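PDB 5E7T: minor structural protein 4 from Lactococcus phage Tuc2009, which probably serves as a structural component of the phage baseplate, contributing a domain of immunoglobulin-like fold. Local coordinates for residues A[73-82]-A[92-103]. Sequence-based numbering, arbitrary orientation.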
loop_
_atom_site.group_PDB
_atom_site.type_symbol
_atom_site.label_atom_id
_atom_site.label_comp_id
_atom_site.label_asym_id
_atom_site.label_seq_id
_atom_site.Cartn_x
_atom_site.Cartn_y
_atom_site.Cartn_z
ATOM N N VAL A 73 31.641 26.097 5.107
ATOM C CA VAL A 73 30.589 25.357 4.417
ATOM C C VAL A 73 30.580 23.922 4.935
ATOM O O VAL A 73 31.606 23.245 4.902
ATOM C CB VAL A 73 30.715 25.452 2.872
ATOM C CG1 VAL A 73 29.673 24.596 2.171
ATOM C CG2 VAL A 73 30.589 26.892 2.409
ATOM N N VAL A 74 29.441 23.468 5.448
ATOM C CA VAL A 74 29.339 22.092 5.936
ATOM C C VAL A 74 28.421 21.305 4.988
ATOM O O VAL A 74 27.308 21.761 4.708
ATOM C CB VAL A 74 28.888 22.014 7.421
ATOM C CG1 VAL A 74 28.839 20.573 7.925
ATOM C CG2 VAL A 74 29.799 22.849 8.310
ATOM N N ASN A 75 28.879 20.138 4.489
ATOM C CA ASN A 75 28.021 19.322 3.630
ATOM C C ASN A 75 27.513 18.090 4.362
ATOM O O ASN A 75 28.280 17.162 4.595
ATOM C CB ASN A 75 28.678 18.954 2.289
ATOM C CG ASN A 75 27.870 18.002 1.428
ATOM O OD1 ASN A 75 26.655 17.837 1.582
ATOM N ND2 ASN A 75 28.521 17.393 0.447
ATOM N N ASN A 76 26.212 18.075 4.690
ATOM C CA ASN A 76 25.570 16.944 5.362
ATOM C C ASN A 76 24.772 16.051 4.383
ATOM O O ASN A 76 23.947 15.252 4.813
ATOM C CB ASN A 76 24.716 17.404 6.578
ATOM C CG ASN A 76 25.518 17.931 7.749
ATOM O OD1 ASN A 76 26.509 17.330 8.195
ATOM N ND2 ASN A 76 25.076 19.052 8.309
ATOM N N GLY A 77 25.036 16.176 3.090
ATOM C CA GLY A 77 24.429 15.324 2.070
ATOM C C GLY A 77 23.001 15.640 1.716
ATOM O O GLY A 77 22.683 15.793 0.535
ATOM N N ASN A 78 22.127 15.730 2.734
ATOM C CA ASN A 78 20.695 16.050 2.585
ATOM C C ASN A 78 20.482 17.568 2.571
ATOM O O ASN A 78 19.506 18.042 1.992
ATOM C CB ASN A 78 19.866 15.408 3.714
ATOM C CG ASN A 78 20.189 15.919 5.104
ATOM O OD1 ASN A 78 21.131 15.453 5.749
ATOM N ND2 ASN A 78 19.398 16.882 5.607
ATOM N N GLU A 79 21.406 18.307 3.221
ATOM C CA GLU A 79 21.413 19.745 3.390
ATOM C C GLU A 79 22.841 20.269 3.374
ATOM O O GLU A 79 23.767 19.554 3.755
ATOM C CB GLU A 79 20.758 20.113 4.744
ATOM C CG GLU A 79 21.535 19.593 5.957
ATOM C CD GLU A 79 21.256 20.133 7.346
ATOM O OE1 GLU A 79 22.152 20.006 8.215
ATOM O OE2 GLU A 79 20.122 20.599 7.593
ATOM N N LEU A 80 23.018 21.524 2.977
ATOM C CA LEU A 80 24.302 22.215 3.030
ATOM C C LEU A 80 24.095 23.339 4.019
ATOM O O LEU A 80 22.989 23.893 4.089
ATOM C CB LEU A 80 24.700 22.786 1.664
ATOM C CG LEU A 80 26.105 23.369 1.539
ATOM C CD1 LEU A 80 27.124 22.282 1.245
ATOM C CD2 LEU A 80 26.152 24.422 0.456
ATOM N N LEU A 81 25.138 23.655 4.805
ATOM C CA LEU A 81 25.098 24.710 5.809
ATOM C C LEU A 81 26.212 25.701 5.565
ATOM O O LEU A 81 27.365 25.305 5.396
ATOM C CB LEU A 81 25.239 24.131 7.231
ATOM C CG LEU A 81 24.186 23.153 7.732
ATOM C CD1 LEU A 81 24.516 22.706 9.134
ATOM C CD2 LEU A 81 22.845 23.764 7.767
ATOM N N LEU A 82 25.878 26.985 5.556
ATOM C CA LEU A 82 26.891 28.029 5.408
ATOM C C LEU A 82 26.943 28.681 6.799
ATOM O O LEU A 82 26.020 29.399 7.168
ATOM C CB LEU A 82 26.521 29.000 4.244
ATOM C CG LEU A 82 27.382 30.255 3.953
ATOM C CD1 LEU A 82 28.885 29.953 3.892
ATOM C CD2 LEU A 82 26.981 30.872 2.649
ATOM N N VAL A 92 18.296 23.122 1.594
ATOM C CA VAL A 92 17.806 21.748 1.599
ATOM C C VAL A 92 17.464 21.329 0.187
ATOM O O VAL A 92 16.531 21.889 -0.417
ATOM C CB VAL A 92 16.607 21.492 2.562
ATOM C CG1 VAL A 92 16.270 20.009 2.643
ATOM C CG2 VAL A 92 16.869 22.052 3.949
ATOM N N ILE A 93 18.205 20.306 -0.317
ATOM C CA ILE A 93 18.025 19.680 -1.636
ATOM C C ILE A 93 16.882 18.652 -1.566
ATOM O O ILE A 93 16.608 18.106 -0.489
ATOM C CB ILE A 93 19.342 19.028 -2.112
ATOM C CG1 ILE A 93 19.355 18.819 -3.638
ATOM C CG2 ILE A 93 19.644 17.727 -1.339
ATOM C CD1 ILE A 93 20.725 18.639 -4.261
ATOM N N GLU A 94 16.230 18.388 -2.704
ATOM C CA GLU A 94 15.171 17.396 -2.790
ATOM C C GLU A 94 15.436 16.505 -3.987
ATOM O O GLU A 94 15.586 17.002 -5.096
ATOM C CB GLU A 94 13.802 18.080 -2.909
ATOM C CG GLU A 94 12.606 17.161 -2.680
ATOM C CD GLU A 94 11.234 17.701 -3.051
ATOM O OE1 GLU A 94 11.068 18.939 -3.149
ATOM O OE2 GLU A 94 10.309 16.871 -3.214
ATOM N N GLY A 95 15.531 15.206 -3.749
ATOM C CA GLY A 95 15.715 14.233 -4.820
ATOM C C GLY A 95 17.117 13.950 -5.307
ATOM O O GLY A 95 17.288 13.326 -6.361
ATOM N N ALA A 96 18.128 14.376 -4.545
ATOM C CA ALA A 96 19.534 14.135 -4.871
ATOM C C ALA A 96 20.363 14.223 -3.604
ATOM O O ALA A 96 19.840 14.563 -2.533
ATOM C CB ALA A 96 20.029 15.155 -5.902
ATOM N N THR A 97 21.661 13.916 -3.736
ATOM C CA THR A 97 22.626 13.982 -2.644
ATOM C C THR A 97 23.646 15.082 -2.952
ATOM O O THR A 97 24.139 15.167 -4.091
ATOM C CB THR A 97 23.257 12.596 -2.409
ATOM O OG1 THR A 97 22.227 11.597 -2.360
ATOM C CG2 THR A 97 24.074 12.542 -1.158
ATOM N N ILE A 98 23.930 15.947 -1.955
ATOM C CA ILE A 98 24.919 17.004 -2.137
ATOM C C ILE A 98 26.315 16.392 -2.108
ATOM O O ILE A 98 26.717 15.722 -1.151
ATOM C CB ILE A 98 24.759 18.201 -1.177
ATOM C CG1 ILE A 98 23.348 18.766 -1.260
ATOM C CG2 ILE A 98 25.795 19.289 -1.504
ATOM C CD1 ILE A 98 23.008 19.798 -0.172
ATOM N N THR A 99 27.026 16.611 -3.188
ATOM C CA THR A 99 28.373 16.141 -3.451
ATOM C C THR A 99 29.413 17.113 -2.886
ATOM O O THR A 99 30.375 16.699 -2.249
ATOM C CB THR A 99 28.417 15.895 -4.961
ATOM O OG1 THR A 99 28.285 14.497 -5.154
ATOM C CG2 THR A 99 29.633 16.479 -5.679
ATOM N N LYS A 100 29.199 18.413 -3.122
ATOM C CA LYS A 100 30.077 19.519 -2.757
ATOM C C LYS A 100 29.204 20.777 -2.866
ATOM O O LYS A 100 28.240 20.797 -3.620
ATOM C CB LYS A 100 31.263 19.562 -3.754
ATOM C CG LYS A 100 32.344 20.596 -3.503
ATOM C CD LYS A 100 33.332 20.607 -4.666
ATOM C CE LYS A 100 34.408 21.653 -4.504
ATOM N NZ LYS A 100 35.301 21.723 -5.694
ATOM N N GLY A 101 29.508 21.775 -2.061
ATOM C CA GLY A 101 28.791 23.044 -2.022
ATOM C C GLY A 101 29.750 24.163 -1.667
ATOM O O GLY A 101 30.713 23.951 -0.914
ATOM N N TYR A 102 29.528 25.352 -2.241
ATOM C CA TYR A 102 30.428 26.478 -2.010
ATOM C C TYR A 102 29.853 27.791 -2.549
ATOM O O TYR A 102 29.028 27.762 -3.459
ATOM C CB TYR A 102 31.811 26.176 -2.655
ATOM C CG TYR A 102 31.739 25.810 -4.126
ATOM C CD1 TYR A 102 31.544 24.489 -4.531
ATOM C CD2 TYR A 102 31.889 26.777 -5.115
ATOM C CE1 TYR A 102 31.443 24.154 -5.880
ATOM C CE2 TYR A 102 31.791 26.452 -6.465
ATOM C CZ TYR A 102 31.556 25.143 -6.843
ATOM O OH TYR A 102 31.447 24.838 -8.176
ATOM N N VAL A 103 30.287 28.937 -1.999
ATOM C CA VAL A 103 29.909 30.259 -2.517
ATOM C C VAL A 103 30.681 30.375 -3.854
ATOM O O VAL A 103 31.876 30.082 -3.877
ATOM C CB VAL A 103 30.314 31.403 -1.546
ATOM C CG1 VAL A 103 29.970 32.759 -2.125
ATOM C CG2 VAL A 103 29.678 31.231 -0.182
#
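Asn75, Gly77 and Leu80 meet Ile98 and Gly101 where the hairpin of strands 72-75 and 79-84, with its turn, packs across strand 98-103, as in the closure of a beta-sandwich; 72-75 and 98-103 are the outermost strands of the antiparallel sheet within the chain. Strand 98-103 pairs with strand 4-10, and its axis passes 7.2 Å from that of strand 73-75, nearly antiparallel; side chains and a turn, rather than strand pairing, join them. The hairpin end, Asn75 and Gly77, is tied to the backbone of Ile98 twice. Ile98 N donates to Gly77 O (2.8 Å), almost straight and on a lone pair in the carbonyl plane. Asn75, its CG anti to the backbone N (chi1 175°), reaches across so that ND2 donates to Ile98 O (2.9 Å) from above that carbonyl's plane, while the acceptor lies in the amide's own plane. The other end of the amide, OD1, accepts from Gly77 N (2.8 Å) in an Asx turn, a double role that suits asparagine and fixes the amide's rotation. Gly77 takes a positive phi, easy for glycine. Beneath this polar corner Ile98 extends its CG1 arm inward, bringing CD1 to 3.9 Å from Leu80 CB. Leu80 lays both methyls over Gly101, CD1 3.7 Å from its CA; glycine suits this place because CD1 fills the side where a CB would lie. Further along, the side chains of Leu82 and Val103 cross at about a right angle, with CD2 of Leu82 3.9 Å from CG2 of Val103. Beside the turn, Glu79 and Val92 form an antiparallel non-hydrogen-bonded pair within one sheet, part of the hairpin of strands 79-84 and 87-94. The hydrogen bonds from Asn75 and to Gly77 probably help fix the backbone of Ile98, and aliphatic packing continues from there between the facing strands.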